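Local atomic coordinates of 6-phosphogluconolactonase (Thermotoga maritima, PDB entry 1VL1), a protein that catalyses the hydrolysis of 6-phosphogluconolactone to 6-phosphogluconate, the second step in the oxidative stage of the pentose phosphate pathway. Residues K39-K44 / K68-R73; K46-L51 / S133-F138; H75-D80 / N110-D115; S190-F195 / G222-V227. All coordinates share one frame; numbering follows the deposited sequence.

Contact 1: K39-K44 / K68-R73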
# COMPACT_ATOMS: atom_id res chain seq x y z
N LYS A 39 5.22 9.59 15.54
CA LYS A 39 6.11 10.70 15.19
C LYS A 39 5.44 11.68 14.20
O LYS A 39 5.48 12.89 14.38
CB LYS A 39 7.45 10.18 14.62
CG LYS A 39 8.37 9.48 15.63
CD LYS A 39 9.69 8.86 15.01
CE LYS A 39 9.41 7.68 14.07
NZ LYS A 39 10.56 6.78 13.66
N LEU A 40 4.78 11.14 13.19
CA LEU A 40 4.16 11.95 12.15
C LEU A 40 3.11 12.84 12.81
O LEU A 40 3.07 14.04 12.58
CB LEU A 40 3.60 11.08 11.02
CG LEU A 40 4.67 10.48 10.07
CD1 LEU A 40 4.12 9.36 9.25
CD2 LEU A 40 5.19 11.56 9.16
N LEU A 41 2.32 12.25 13.70
CA LEU A 41 1.27 12.98 14.41
C LEU A 41 1.75 14.02 15.41
O LEU A 41 0.99 14.91 15.79
CB LEU A 41 0.28 11.99 15.05
CG LEU A 41 -0.53 11.12 14.08
CD1 LEU A 41 -1.06 9.92 14.82
CD2 LEU A 41 -1.69 11.91 13.45
N GLU A 42 3.01 13.96 15.86
CA GLU A 42 3.56 15.04 16.68
C GLU A 42 3.79 16.28 15.83
O GLU A 42 3.76 17.40 16.35
CB GLU A 42 4.89 14.62 17.32
CG GLU A 42 4.74 13.45 18.28
CD GLU A 42 6.06 13.06 18.92
OE1 GLU A 42 6.98 12.64 18.18
OE2 GLU A 42 6.17 13.18 20.16
N GLU A 43 4.03 16.07 14.55
CA GLU A 43 4.42 17.12 13.61
C GLU A 43 3.24 17.73 12.85
O GLU A 43 3.28 18.91 12.48
CB GLU A 43 5.35 16.50 12.55
CG GLU A 43 6.67 15.99 13.07
CD GLU A 43 7.41 15.19 12.01
OE1 GLU A 43 6.84 14.96 10.91
OE2 GLU A 43 8.56 14.78 12.26
N LYS A 44 2.22 16.91 12.57
CA LYS A 44 1.15 17.24 11.64
C LYS A 44 -0.21 16.88 12.20
O LYS A 44 -0.38 15.82 12.78
CB LYS A 44 1.25 16.38 10.40
CG LYS A 44 2.46 16.56 9.55
CD LYS A 44 2.38 15.60 8.36
CE LYS A 44 1.36 16.13 7.29
NZ LYS A 44 0.60 15.14 6.51
N LYS A 68 -4.16 2.49 20.18
CA LYS A 68 -4.89 3.71 20.53
C LYS A 68 -4.23 4.86 19.76
O LYS A 68 -3.31 5.53 20.24
CB LYS A 68 -4.89 3.96 22.03
CG LYS A 68 -5.72 2.95 22.85
CD LYS A 68 -7.18 2.73 22.36
CE LYS A 68 -7.91 1.78 23.30
NZ LYS A 68 -9.38 1.52 22.94
N PHE A 69 -4.70 5.05 18.54
CA PHE A 69 -4.40 6.22 17.70
C PHE A 69 -5.59 7.16 17.71
O PHE A 69 -6.75 6.73 18.01
CB PHE A 69 -4.15 5.80 16.27
CG PHE A 69 -2.87 5.05 16.06
CD1 PHE A 69 -1.66 5.68 16.19
CD2 PHE A 69 -2.89 3.72 15.63
CE1 PHE A 69 -0.47 4.97 15.97
CE2 PHE A 69 -1.72 3.03 15.38
CZ PHE A 69 -0.50 3.65 15.57
N PRO A 70 -5.35 8.45 17.43
CA PRO A 70 -6.45 9.35 17.18
C PRO A 70 -6.88 9.15 15.73
O PRO A 70 -6.41 9.84 14.83
CB PRO A 70 -5.83 10.71 17.43
CG PRO A 70 -4.43 10.57 17.01
CD PRO A 70 -4.04 9.12 17.30
N TRP A 71 -7.77 8.18 15.49
CA TRP A 71 -8.06 7.75 14.13
C TRP A 71 -8.65 8.82 13.26
O TRP A 71 -8.56 8.70 12.04
CB TRP A 71 -9.04 6.60 14.17
CG TRP A 71 -8.46 5.37 14.83
CD1 TRP A 71 -8.85 4.83 15.99
CD2 TRP A 71 -7.41 4.54 14.33
NE1 TRP A 71 -8.10 3.71 16.27
CE2 TRP A 71 -7.20 3.51 15.27
CE3 TRP A 71 -6.64 4.55 13.17
CZ2 TRP A 71 -6.25 2.49 15.08
CZ3 TRP A 71 -5.69 3.56 12.98
CH2 TRP A 71 -5.52 2.53 13.93
N ASN A 72 -9.37 9.77 13.85
CA ASN A 72 -9.86 10.92 13.09
C ASN A 72 -8.79 11.75 12.41
O ASN A 72 -9.09 12.53 11.52
CB ASN A 72 -10.72 11.82 13.92
CG ASN A 72 -10.00 12.44 15.12
OD1 ASN A 72 -9.41 11.72 15.92
ND2 ASN A 72 -10.07 13.76 15.25
N ARG A 73 -7.54 11.61 12.84
CA ARG A 73 -6.42 12.39 12.23
C ARG A 73 -5.69 11.55 11.20
O ARG A 73 -4.72 12.00 10.61
CB ARG A 73 -5.47 12.78 13.36
CG ARG A 73 -6.09 13.78 14.30
CD ARG A 73 -5.23 14.15 15.49
NE ARG A 73 -3.94 14.67 15.03
CZ ARG A 73 -2.81 14.58 15.72
NH1 ARG A 73 -2.78 14.08 16.94
NH2 ARG A 73 -1.69 15.09 15.21
O HOH W 1 -0.33 13.73 18.53
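Leu41 lies against Arg73, its branch across one face of the guanidinium. Leu41 CD2 makes this contact. Leu41 CD2 sits above the plane, displaced toward the rim, 3.6 Å from Arg73 NH2. The edge of the same group is held by oxygens. Arg73 NH2 donates to Leu41 O at 2.7 Å, arriving in the carbonyl plane on a lone pair. It also donates to Lys44 O at 2.9 Å, a more bent bond in which NH2 is tilted 31° from the carbonyl plane. Both oxygens lie near the plane of the guanidinium. A water accepts from Arg73 NH1 at 2.9 Å and gives a weak bond to Leu41 O. The arginine chain bends at chi3 (57°), which turns NE, and this atom donates to Asp45 O. The other leucine branch meets Pro70 tip to tip, Leu41 CD1 being 4.0 Å from Pro70 CD. Lys44 turns its amino end away, to a salt bridge with Asp139. A leucine in place of Arg73 would probably leave Leu41 O, Lys44 O and Asp45 O without these donors. The positive guanidinium, held by Leu41 O and Lys44 O, would probably offset partial negative charge at the C-terminal end of the helix, while its flat face packs on leucine.

Contact 2: K46-L51 / S133-F138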
# COMPACT_ATOMS: atom_id res chain seq x y z
N LYS A 46 -2.94 16.10 10.43
CA LYS A 46 -3.50 14.96 9.69
C LYS A 46 -2.38 14.21 9.00
O LYS A 46 -1.43 14.83 8.50
CB LYS A 46 -4.49 15.42 8.63
CG LYS A 46 -5.51 16.40 9.16
CD LYS A 46 -6.61 16.68 8.12
CE LYS A 46 -6.11 17.58 6.99
NZ LYS A 46 -7.17 18.07 6.04
N ILE A 47 -2.48 12.91 8.96
CA ILE A 47 -1.50 12.14 8.20
C ILE A 47 -2.21 11.30 7.15
O ILE A 47 -3.41 10.94 7.32
CB ILE A 47 -0.56 11.30 9.11
CG1 ILE A 47 -1.33 10.20 9.87
CG2 ILE A 47 0.15 12.21 10.12
CD1 ILE A 47 -0.42 9.08 10.40
N PHE A 48 -1.48 10.96 6.08
CA PHE A 48 -2.04 10.29 4.93
C PHE A 48 -1.24 9.04 4.66
O PHE A 48 -0.00 9.11 4.45
CB PHE A 48 -2.07 11.20 3.71
CG PHE A 48 -2.83 12.44 3.98
CD1 PHE A 48 -2.18 13.51 4.59
CD2 PHE A 48 -4.19 12.51 3.78
CE1 PHE A 48 -2.86 14.65 4.95
CE2 PHE A 48 -4.91 13.69 4.14
CZ PHE A 48 -4.23 14.74 4.71
N VAL A 49 -1.95 7.92 4.73
CA VAL A 49 -1.35 6.57 4.67
C VAL A 49 -1.93 5.72 3.53
O VAL A 49 -3.12 5.50 3.45
CB VAL A 49 -1.49 5.83 6.02
CG1 VAL A 49 -0.74 4.52 5.99
CG2 VAL A 49 -1.05 6.73 7.19
N VAL A 50 -1.05 5.21 2.64
CA VAL A 50 -1.38 4.30 1.54
C VAL A 50 -1.21 2.86 2.04
O VAL A 50 -0.21 2.56 2.72
CB VAL A 50 -0.48 4.49 0.33
CG1 VAL A 50 -0.71 3.37 -0.70
CG2 VAL A 50 -0.71 5.83 -0.29
N LEU A 51 -2.22 2.02 1.77
CA LEU A 51 -2.20 0.60 2.19
C LEU A 51 -2.36 -0.34 1.00
O LEU A 51 -3.32 -0.22 0.24
CB LEU A 51 -3.37 0.33 3.12
CG LEU A 51 -3.49 1.17 4.36
CD1 LEU A 51 -4.79 0.80 5.14
CD2 LEU A 51 -2.25 1.09 5.23
N SER A 133 -7.68 15.86 -3.85
CA SER A 133 -8.41 16.67 -2.93
C SER A 133 -7.90 16.51 -1.47
O SER A 133 -7.89 17.49 -0.68
CB SER A 133 -9.87 16.27 -3.01
OG SER A 133 -10.62 17.16 -2.22
N ALA A 134 -7.49 15.31 -1.14
CA ALA A 134 -7.05 15.02 0.24
C ALA A 134 -5.66 15.55 0.55
O ALA A 134 -5.44 16.16 1.61
CB ALA A 134 -7.11 13.54 0.49
N THR A 135 -4.73 15.35 -0.36
CA THR A 135 -3.34 15.69 -0.09
C THR A 135 -2.51 15.75 -1.37
O THR A 135 -2.86 15.11 -2.35
CB THR A 135 -2.73 14.57 0.85
OG1 THR A 135 -1.39 14.92 1.20
CG2 THR A 135 -2.64 13.21 0.16
N ASP A 136 -1.38 16.47 -1.36
CA ASP A 136 -0.41 16.39 -2.47
C ASP A 136 0.77 15.45 -2.18
O ASP A 136 1.69 15.25 -3.02
CB ASP A 136 0.13 17.76 -2.86
CG ASP A 136 0.73 18.53 -1.71
OD1 ASP A 136 0.83 18.05 -0.56
OD2 ASP A 136 1.10 19.73 -1.91
N GLN A 137 0.73 14.82 -1.00
CA GLN A 137 1.85 14.05 -0.49
C GLN A 137 1.36 13.01 0.50
O GLN A 137 0.73 13.36 1.48
CB GLN A 137 2.84 14.99 0.23
CG GLN A 137 4.12 14.36 0.68
CD GLN A 137 5.13 15.38 1.18
OE1 GLN A 137 6.07 15.74 0.44
NE2 GLN A 137 4.95 15.86 2.41
N PHE A 138 1.65 11.73 0.28
CA PHE A 138 1.43 10.72 1.31
C PHE A 138 2.57 10.77 2.31
O PHE A 138 3.74 11.06 1.95
CB PHE A 138 1.33 9.34 0.70
CG PHE A 138 0.27 9.19 -0.33
CD1 PHE A 138 -1.08 9.32 0.01
CD2 PHE A 138 0.58 8.86 -1.62
CE1 PHE A 138 -2.07 9.17 -0.94
CE2 PHE A 138 -0.42 8.66 -2.58
CZ PHE A 138 -1.74 8.84 -2.25
O HOH W 2 -7.24 16.35 3.92
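Phe48 and Val50 of strand 47-51 press against the turn that follows helix 120-134. That turn leads into strand 140-143, the parallel neighbour of 47-51, in a Rossmann-like alpha/beta fold. No hydrogen bond joins the two segments directly, so shape does the work. The first bump is Thr135. Its CB stands over the centre of the Phe48 ring, 3.7 Å above the plane, in a CH-pi contact. The two side chains slide past each other in opposite directions. Ala134 O comes to 3.6 Å from Phe48 CE2, at an oblique angle to the ring. The second bump comes from the strand. Val50 CG2 points into the face of the Phe138 ring, 3.3 Å above its centre. All six ring carbons then lie at nearly equal range from the methyl, which is tight packing. Phe48 CB meets the edge of this ring, and Phe77 meets it edge-to-face. An alanine at Phe48 would probably open a gap beneath Thr135 CB and leave Ala134 without the ring it packs on. Nearer the surface, a water bridges Lys46 NZ and Ala134 O. A bond within its own segment helps to set the threonine. Its OG1 is anti to the backbone N (chi1 -177°), and Thr135 OG1 donates to Gln137 O at 2.6 Å, from above the carbonyl plane.

Contact 3: H75-D80 / N110-D115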
# COMPACT_ATOMS: atom_id res chain seq x y z
N HIS A 75 -5.78 9.46 7.63
CA HIS A 75 -6.50 9.19 6.35
C HIS A 75 -5.87 8.06 5.60
O HIS A 75 -4.62 8.03 5.44
CB HIS A 75 -6.52 10.45 5.50
CG HIS A 75 -7.26 11.57 6.13
ND1 HIS A 75 -8.46 12.04 5.66
CD2 HIS A 75 -6.97 12.29 7.24
CE1 HIS A 75 -8.90 12.99 6.47
NE2 HIS A 75 -8.01 13.16 7.43
N PHE A 76 -6.69 7.12 5.12
CA PHE A 76 -6.16 5.91 4.51
C PHE A 76 -6.58 5.82 3.01
O PHE A 76 -7.68 6.19 2.68
CB PHE A 76 -6.69 4.63 5.24
CG PHE A 76 -6.10 4.43 6.63
CD1 PHE A 76 -4.81 3.97 6.77
CD2 PHE A 76 -6.80 4.75 7.76
CE1 PHE A 76 -4.24 3.77 8.01
CE2 PHE A 76 -6.22 4.55 9.02
CZ PHE A 76 -4.97 4.07 9.12
N PHE A 77 -5.67 5.30 2.19
CA PHE A 77 -5.90 5.14 0.77
C PHE A 77 -5.46 3.77 0.34
O PHE A 77 -4.38 3.33 0.73
CB PHE A 77 -5.06 6.18 -0.01
CG PHE A 77 -5.31 7.59 0.42
CD1 PHE A 77 -4.69 8.10 1.55
CD2 PHE A 77 -6.12 8.40 -0.30
CE1 PHE A 77 -4.95 9.37 1.98
CE2 PHE A 77 -6.39 9.70 0.13
CZ PHE A 77 -5.79 10.18 1.24
N LEU A 78 -6.23 3.05 -0.45
CA LEU A 78 -5.70 1.81 -1.05
C LEU A 78 -4.64 2.07 -2.10
O LEU A 78 -4.80 3.00 -2.90
CB LEU A 78 -6.83 1.06 -1.71
CG LEU A 78 -7.55 0.11 -0.77
CD1 LEU A 78 -7.95 0.65 0.57
CD2 LEU A 78 -8.71 -0.42 -1.52
N SER A 79 -3.63 1.21 -2.21
CA SER A 79 -2.61 1.36 -3.23
C SER A 79 -3.17 0.89 -4.59
O SER A 79 -2.67 1.29 -5.62
CB SER A 79 -1.38 0.50 -2.92
OG SER A 79 -1.73 -0.85 -2.70
N ASP A 80 -4.13 -0.01 -4.56
CA ASP A 80 -4.68 -0.59 -5.74
C ASP A 80 -5.94 -1.39 -5.39
O ASP A 80 -6.20 -1.75 -4.25
CB ASP A 80 -3.68 -1.50 -6.45
CG ASP A 80 -3.34 -2.72 -5.64
OD1 ASP A 80 -2.63 -2.61 -4.60
OD2 ASP A 80 -3.81 -3.80 -5.96
N ASN A 110 -12.49 9.49 6.20
CA ASN A 110 -11.04 9.29 6.19
C ASN A 110 -10.60 8.10 5.41
O ASN A 110 -9.40 7.86 5.30
CB ASN A 110 -10.51 9.12 7.61
CG ASN A 110 -10.55 10.38 8.41
OD1 ASN A 110 -11.40 11.31 8.23
ND2 ASN A 110 -9.64 10.43 9.35
N VAL A 111 -11.54 7.32 4.85
CA VAL A 111 -11.17 6.10 4.18
C VAL A 111 -11.47 6.27 2.71
O VAL A 111 -12.60 6.51 2.33
CB VAL A 111 -11.93 4.85 4.73
CG1 VAL A 111 -11.66 3.62 3.88
CG2 VAL A 111 -11.56 4.63 6.14
N HIS A 112 -10.45 6.01 1.90
CA HIS A 112 -10.54 6.25 0.49
C HIS A 112 -10.20 4.99 -0.29
O HIS A 112 -9.15 4.38 -0.08
CB HIS A 112 -9.57 7.41 0.11
CG HIS A 112 -9.78 8.67 0.91
ND1 HIS A 112 -10.66 9.67 0.54
CD2 HIS A 112 -9.22 9.09 2.08
CE1 HIS A 112 -10.63 10.63 1.43
NE2 HIS A 112 -9.81 10.29 2.40
N TYR A 113 -11.09 4.61 -1.20
CA TYR A 113 -10.95 3.38 -1.94
C TYR A 113 -11.46 3.54 -3.37
O TYR A 113 -12.00 4.58 -3.73
CB TYR A 113 -11.65 2.21 -1.19
CG TYR A 113 -13.15 2.37 -1.03
CD1 TYR A 113 -14.07 1.97 -2.01
CD2 TYR A 113 -13.63 2.97 0.11
CE1 TYR A 113 -15.44 2.17 -1.86
CE2 TYR A 113 -15.00 3.15 0.30
CZ TYR A 113 -15.91 2.75 -0.70
OH TYR A 113 -17.29 2.95 -0.50
N VAL A 114 -11.25 2.50 -4.16
CA VAL A 114 -11.65 2.52 -5.56
C VAL A 114 -13.11 2.04 -5.68
O VAL A 114 -13.47 0.95 -5.21
CB VAL A 114 -10.75 1.64 -6.39
CG1 VAL A 114 -11.26 1.62 -7.80
CG2 VAL A 114 -9.29 2.10 -6.34
N ASP A 115 -13.91 2.83 -6.36
CA ASP A 115 -15.35 2.54 -6.52
C ASP A 115 -15.51 1.71 -7.75
O ASP A 115 -15.75 2.22 -8.87
CB ASP A 115 -16.20 3.83 -6.60
CG ASP A 115 -17.67 3.56 -6.76
OD1 ASP A 115 -18.07 2.38 -6.77
OD2 ASP A 115 -18.49 4.52 -6.86
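His112 and Phe77 lie side by side and point the same way. Their ring planes are only 9° apart but slid along each other, so overlap is small and the centroids stand 4.6 Å apart. His112 CG is anti to the carbonyl carbon (chi1 -54°), as is Phe77 CG, and the two side chains leave their strands alike. His112 CD2 is the atom over the Phe77 face, toward the rim. Two residues back on each segment, the amide of Asn110 stacks on the His75 imidazole, with planes 17° apart. Asn110 CG stands 3.6 Å above that ring plane, again off centre. The two histidines meet at their edges, His75 ND1 being 3.9 Å from His112 NE2. Leu78 CD2 packs on Tyr113 CB at 4.0 Å. Parallel backbone bonds set this register. Phe76 N donates to Asn110 O at 2.8 Å. His112 N donates to Phe76 O, and Leu78 N to His112 O. Strands 74-82 and 111-112, with helix 92-101 between them in the chain, form a beta-alpha-beta unit of the sheet. Phe76 and Val111 face Phe101 of that helix, while Phe77 and His112 face the other side, where Phe77 reaches Tyr127 and Ile131 of helix 120-134. Second-shell bonds help to hold the flat groups. Asn110 ND2 donates to Ile74 O and Asn72 O, probably steadying the amide. His112 ND1 is hydrogen-bonded to Glu130 OE1, which probably limits rotation of its ring.

Contact 4: S190-F195 / G222-V227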
# COMPACT_ATOMS: atom_id res chain seq x y z
N SER A 190 5.26 9.58 -1.48
CA SER A 190 5.29 9.18 -0.08
C SER A 190 6.62 9.50 0.58
O SER A 190 7.68 9.19 0.03
CB SER A 190 5.04 7.70 0.03
OG SER A 190 3.86 7.22 -0.58
N LEU A 191 6.59 10.13 1.76
CA LEU A 191 7.80 10.42 2.52
C LEU A 191 8.51 9.10 2.90
O LEU A 191 9.72 8.98 2.72
CB LEU A 191 7.47 11.25 3.77
CG LEU A 191 6.88 12.65 3.51
CD1 LEU A 191 6.54 13.34 4.85
CD2 LEU A 191 7.91 13.54 2.74
N TYR A 192 7.73 8.12 3.36
CA TYR A 192 8.27 6.82 3.80
C TYR A 192 7.54 5.71 3.08
O TYR A 192 6.33 5.71 3.02
CB TYR A 192 8.11 6.67 5.32
CG TYR A 192 8.84 7.73 6.11
CD1 TYR A 192 10.17 7.61 6.38
CD2 TYR A 192 8.17 8.90 6.53
CE1 TYR A 192 10.87 8.60 7.07
CE2 TYR A 192 8.87 9.94 7.23
CZ TYR A 192 10.23 9.76 7.49
OH TYR A 192 10.97 10.70 8.18
N VAL A 193 8.29 4.79 2.48
CA VAL A 193 7.73 3.65 1.87
C VAL A 193 8.25 2.43 2.65
O VAL A 193 9.46 2.29 2.87
CB VAL A 193 8.16 3.52 0.40
CG1 VAL A 193 7.78 2.21 -0.14
CG2 VAL A 193 7.53 4.61 -0.44
N LEU A 194 7.30 1.62 3.11
CA LEU A 194 7.59 0.38 3.83
C LEU A 194 7.16 -0.78 2.98
O LEU A 194 6.00 -0.86 2.57
CB LEU A 194 6.80 0.33 5.14
CG LEU A 194 6.89 1.56 6.05
CD1 LEU A 194 6.24 1.27 7.45
CD2 LEU A 194 8.27 2.02 6.22
N PHE A 195 8.04 -1.74 2.74
CA PHE A 195 7.67 -2.99 2.06
C PHE A 195 7.63 -4.11 3.11
O PHE A 195 8.54 -4.22 3.91
CB PHE A 195 8.72 -3.39 1.00
CG PHE A 195 8.64 -2.56 -0.26
CD1 PHE A 195 7.76 -2.93 -1.28
CD2 PHE A 195 9.48 -1.48 -0.44
CE1 PHE A 195 7.67 -2.19 -2.43
CE2 PHE A 195 9.40 -0.75 -1.63
CZ PHE A 195 8.53 -1.09 -2.58
N GLY A 222 10.62 5.93 -1.06
CA GLY A 222 10.18 7.05 -0.25
C GLY A 222 11.05 8.28 -0.48
O GLY A 222 12.22 8.20 -0.81
N LYS A 223 10.46 9.47 -0.38
CA LYS A 223 11.23 10.67 -0.55
C LYS A 223 12.29 10.84 0.55
O LYS A 223 13.36 11.43 0.32
CB LYS A 223 10.35 11.90 -0.46
CG LYS A 223 9.37 12.07 -1.54
CD LYS A 223 8.57 13.31 -1.17
CE LYS A 223 7.42 13.56 -2.08
NZ LYS A 223 6.62 14.73 -1.60
N GLU A 224 11.99 10.33 1.74
CA GLU A 224 12.88 10.39 2.89
C GLU A 224 13.58 9.05 3.08
O GLU A 224 14.79 8.99 3.29
CB GLU A 224 12.11 10.78 4.14
CG GLU A 224 11.69 12.24 4.17
CD GLU A 224 12.87 13.16 4.15
OE1 GLU A 224 13.81 12.95 4.97
OE2 GLU A 224 12.90 14.09 3.30
N LYS A 225 12.81 7.99 3.00
CA LYS A 225 13.32 6.64 3.28
C LYS A 225 12.48 5.53 2.69
O LYS A 225 11.28 5.64 2.61
CB LYS A 225 13.37 6.43 4.79
CG LYS A 225 14.42 5.46 5.22
CD LYS A 225 14.55 5.37 6.76
CE LYS A 225 15.01 6.65 7.33
NZ LYS A 225 15.71 6.48 8.66
N THR A 226 13.15 4.44 2.28
CA THR A 226 12.51 3.20 1.92
C THR A 226 13.00 2.13 2.89
O THR A 226 14.20 2.02 3.17
CB THR A 226 12.88 2.80 0.51
OG1 THR A 226 12.54 3.86 -0.39
CG2 THR A 226 12.11 1.65 0.06
N VAL A 227 12.06 1.40 3.45
CA VAL A 227 12.34 0.37 4.44
C VAL A 227 11.72 -0.94 4.06
O VAL A 227 10.52 -0.99 3.76
CB VAL A 227 11.76 0.78 5.80
CG1 VAL A 227 12.08 -0.33 6.82
CG2 VAL A 227 12.32 2.16 6.29
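Leu191 O is gripped by two backbone donors. Glu224 N reaches it at 2.8 Å, in the carbonyl plane and on a lone pair. Lys225 N approaches at 3.3 Å, closer to the C=O direction. Just before, Lys223 N donates to Ser190 O at 2.8 Å. Further on the strands pair regularly: Val193 N binds Lys225 O, Val227 N binds Val193 O, and Phe195 N binds Val227 O. Glu224 CB lies over one face of the Tyr192 ring in a CH-pi contact, 4.2 Å from the centroid. Tyr192 CG is anti to the carbonyl carbon (chi1 -60°), and the ring carried on it meets Glu224. Lys225 CB touches the same ring obliquely at CD1. On this face of the sheet Leu194 CD2 also packs beside Val227 CB at 3.7 Å. On the other face Val193 CG2 reaches Gly222 N at 3.4 Å. At Gly222 a CB would run into Lys225 O of its own segment, and into Leu191 O and Val193 N. Its own N donates to Thr226 OG1. Thr226 CG2 lies at the edge of the Phe195 ring. Parallel pairing of strands 192-198 and 225-231, joined through helix 200-210, is that of a beta-alpha-beta unit in a Rossmann-like sheet.

In the fold
Contact 2 is the hub: it touches each of the other three. Its strand 47-51 lies beside strand 74-82 of contact 3, and Leu51 N is 2.7 Å from Phe77 O. The same strand follows helix 25-43 of contact 1 in the chain, and Ile47 N lies 2.9 Å from Arg73 O of its segment 68-73. Its segment 133-138 touches contact 4, with Phe138 O 3.0 Å from Leu191 N. Contacts 2 and 3 are closest, their centres about 10 Å apart. Contacts 3 and 4 reach the same sheet but do not touch; their centres are about 18 Å apart. Contact 1 lies at the surface, yet its Trp71 CZ3 packs on Phe76 CZ of contact 3.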